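Local coordinates for protein metal-bound toxin (Helicobacter pylori, PDB 4NRN) that binds two zinc ions and, as a RelE-family toxin of the YafQ subfamily from a toxin-antitoxin system, probably acts as an RNA endonuclease, at residues Met1-Lys9 and Val30-Gln38. Numbering follows the deposited sequence.
Sequences MLTIETSKK and VVGNLATEQ
Met1 and Leu2, which lead into edge strand 3-6, and Ile4 within it pack on Val31, Ala35 and Thr36 in the RelE-like toxin fold, where the strand begins against the C-terminal end of helix 24-35. That helix lies across one face of the mixed sheet, with Val31 also resting on Leu78 of strand 77-84 and Leu67 of strand 65-72. A single backbone hydrogen bond, nearly straight at 169°, runs from Leu2 N to Ala35 O over 2.7 Å; the donor sits 32° off the carbonyl plane. The acceptor belongs to the last turn, which closes in a Schellman motif: Gln38 N bonds Asn33 O, Glu37 N bonds Leu34 O, and Glu37 takes positive phi as the C-prime residue. The Ala35 methyl forms the hub, with Met1 CE at 3.6 Å from Ala35 CB and Ile4 CG1 at 3.8 Å from the same atom. Met1 CG stands opposite the backbone N (chi1 -171°) and the chain stays extended beyond it, carrying CE past the Thr36 methyl to Ala35; Met1 CG comes within 3.5 Å of Thr36 CG2. Leu2 packs against the helix end, its CG 3.3 Å from Ala35 O, also touches Ile71, and crosses the Glu37 side chain roughly at right angles; the Glu37 carboxylate continues to a salt bridge with Lys73. Farther along, Ile4 CD1 and CG2 both rest on one methyl, Val31 CG1, from the same side, at 3.8 and 3.9 Å.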
# COMPACT_ATOMS: atom_id res chain seq x y z
N MET A 1 13.87 -8.54 5.62
CA MET A 1 12.55 -7.98 5.40
C MET A 1 12.59 -6.48 5.65
O MET A 1 13.10 -6.04 6.69
CB MET A 1 11.52 -8.64 6.32
CG MET A 1 10.08 -8.26 5.99
SD MET A 1 8.80 -8.89 7.08
CE MET A 1 7.37 -8.65 6.02
N LEU A 2 12.06 -5.69 4.72
CA LEU A 2 12.03 -4.24 4.89
C LEU A 2 11.23 -3.87 6.13
O LEU A 2 10.20 -4.49 6.43
CB LEU A 2 11.39 -3.57 3.67
CG LEU A 2 12.16 -3.64 2.35
CD1 LEU A 2 11.29 -3.11 1.23
CD2 LEU A 2 13.46 -2.86 2.44
N THR A 3 11.72 -2.87 6.87
CA THR A 3 10.95 -2.27 7.96
C THR A 3 9.67 -1.70 7.37
O THR A 3 9.69 -1.12 6.29
CB THR A 3 11.75 -1.16 8.69
OG1 THR A 3 12.81 -1.76 9.46
CG2 THR A 3 10.85 -0.38 9.65
N ILE A 4 8.56 -1.89 8.07
CA ILE A 4 7.26 -1.44 7.57
C ILE A 4 6.77 -0.30 8.44
O ILE A 4 6.55 -0.47 9.63
CB ILE A 4 6.22 -2.58 7.57
CG1 ILE A 4 6.71 -3.75 6.71
CG2 ILE A 4 4.86 -2.08 7.05
CD1 ILE A 4 6.10 -5.06 7.09
N GLU A 5 6.60 0.87 7.84
CA GLU A 5 6.16 2.04 8.59
C GLU A 5 4.98 2.66 7.90
O GLU A 5 4.89 2.65 6.68
CB GLU A 5 7.30 3.06 8.73
CG GLU A 5 7.20 3.88 10.02
CD GLU A 5 8.23 4.99 10.11
OE1 GLU A 5 8.89 5.29 9.09
OE2 GLU A 5 8.38 5.57 11.21
N THR A 6 4.06 3.22 8.68
CA THR A 6 2.87 3.82 8.12
C THR A 6 2.87 5.33 8.34
O THR A 6 3.59 5.84 9.19
CB THR A 6 1.59 3.23 8.74
OG1 THR A 6 1.45 3.68 10.10
CG2 THR A 6 1.63 1.71 8.71
N SER A 7 2.07 6.03 7.54
CA SER A 7 1.80 7.44 7.75
C SER A 7 0.60 7.61 8.69
O SER A 7 -0.11 6.63 8.99
CB SER A 7 1.48 8.11 6.41
OG SER A 7 0.19 7.74 5.95
N LYS A 8 0.38 8.84 9.14
CA LYS A 8 -0.80 9.14 9.96
C LYS A 8 -2.10 9.07 9.13
O LYS A 8 -3.15 8.72 9.66
CB LYS A 8 -0.67 10.51 10.66
CG LYS A 8 0.47 10.62 11.67
CD LYS A 8 0.46 12.00 12.35
CE LYS A 8 1.70 12.20 13.24
NZ LYS A 8 1.73 13.55 13.92
N LYS A 9 -2.01 9.39 7.83
CA LYS A 9 -3.18 9.31 6.94
C LYS A 9 -3.53 7.86 6.65
O LYS A 9 -4.70 7.50 6.62
CB LYS A 9 -2.95 10.04 5.61
CG LYS A 9 -2.83 11.54 5.73
CD LYS A 9 -2.40 12.15 4.39
CE LYS A 9 -2.00 13.61 4.54
NZ LYS A 9 -1.08 14.06 3.45
N VAL A 30 -0.37 -8.79 1.13
CA VAL A 30 0.27 -7.88 0.18
C VAL A 30 1.48 -7.14 0.77
O VAL A 30 2.54 -7.07 0.14
CB VAL A 30 -0.75 -6.86 -0.40
CG1 VAL A 30 -0.08 -5.95 -1.44
CG2 VAL A 30 -1.95 -7.58 -1.01
N VAL A 31 1.33 -6.57 1.97
CA VAL A 31 2.43 -5.83 2.59
C VAL A 31 3.61 -6.74 2.92
O VAL A 31 4.77 -6.32 2.82
CB VAL A 31 1.99 -5.14 3.88
CG1 VAL A 31 3.20 -4.62 4.64
CG2 VAL A 31 1.02 -4.00 3.55
N GLY A 32 3.31 -7.98 3.30
CA GLY A 32 4.34 -8.97 3.55
C GLY A 32 5.25 -9.18 2.35
O GLY A 32 6.46 -9.03 2.46
N ASN A 33 4.66 -9.53 1.21
CA ASN A 33 5.44 -9.73 -0.02
C ASN A 33 6.23 -8.50 -0.41
O ASN A 33 7.42 -8.59 -0.72
CB ASN A 33 4.53 -10.11 -1.19
CG ASN A 33 4.32 -11.59 -1.29
OD1 ASN A 33 5.21 -12.38 -0.96
ND2 ASN A 33 3.14 -11.99 -1.76
N LEU A 34 5.56 -7.35 -0.40
CA LEU A 34 6.24 -6.11 -0.75
C LEU A 34 7.52 -5.95 0.09
O LEU A 34 8.60 -5.71 -0.46
CB LEU A 34 5.28 -4.92 -0.57
CG LEU A 34 4.23 -4.77 -1.68
CD1 LEU A 34 3.29 -3.60 -1.42
CD2 LEU A 34 4.90 -4.61 -3.04
N ALA A 35 7.38 -6.12 1.40
CA ALA A 35 8.49 -5.94 2.34
C ALA A 35 9.63 -6.98 2.23
O ALA A 35 10.77 -6.68 2.57
CB ALA A 35 7.97 -5.86 3.79
N THR A 36 9.33 -8.19 1.78
CA THR A 36 10.38 -9.17 1.51
C THR A 36 10.71 -9.15 0.01
O THR A 36 11.36 -10.06 -0.51
CB THR A 36 9.98 -10.61 1.95
OG1 THR A 36 8.79 -11.03 1.28
CG2 THR A 36 9.76 -10.68 3.46
N GLU A 37 10.24 -8.09 -0.65
CA GLU A 37 10.55 -7.79 -2.05
C GLU A 37 10.32 -8.94 -3.04
O GLU A 37 11.14 -9.16 -3.94
CB GLU A 37 11.98 -7.24 -2.18
CG GLU A 37 12.25 -6.08 -1.22
CD GLU A 37 13.71 -5.68 -1.17
OE1 GLU A 37 14.38 -5.94 -0.14
OE2 GLU A 37 14.19 -5.11 -2.16
N GLN A 38 9.21 -9.66 -2.89
CA GLN A 38 8.83 -10.71 -3.82
C GLN A 38 7.73 -10.22 -4.76
O GLN A 38 7.00 -9.30 -4.41
CB GLN A 38 8.30 -11.92 -3.06
CG GLN A 38 9.07 -12.27 -1.82
CD GLN A 38 8.46 -13.46 -1.13
OE1 GLN A 38 8.03 -13.38 0.02
NE2 GLN A 38 8.39 -14.58 -1.83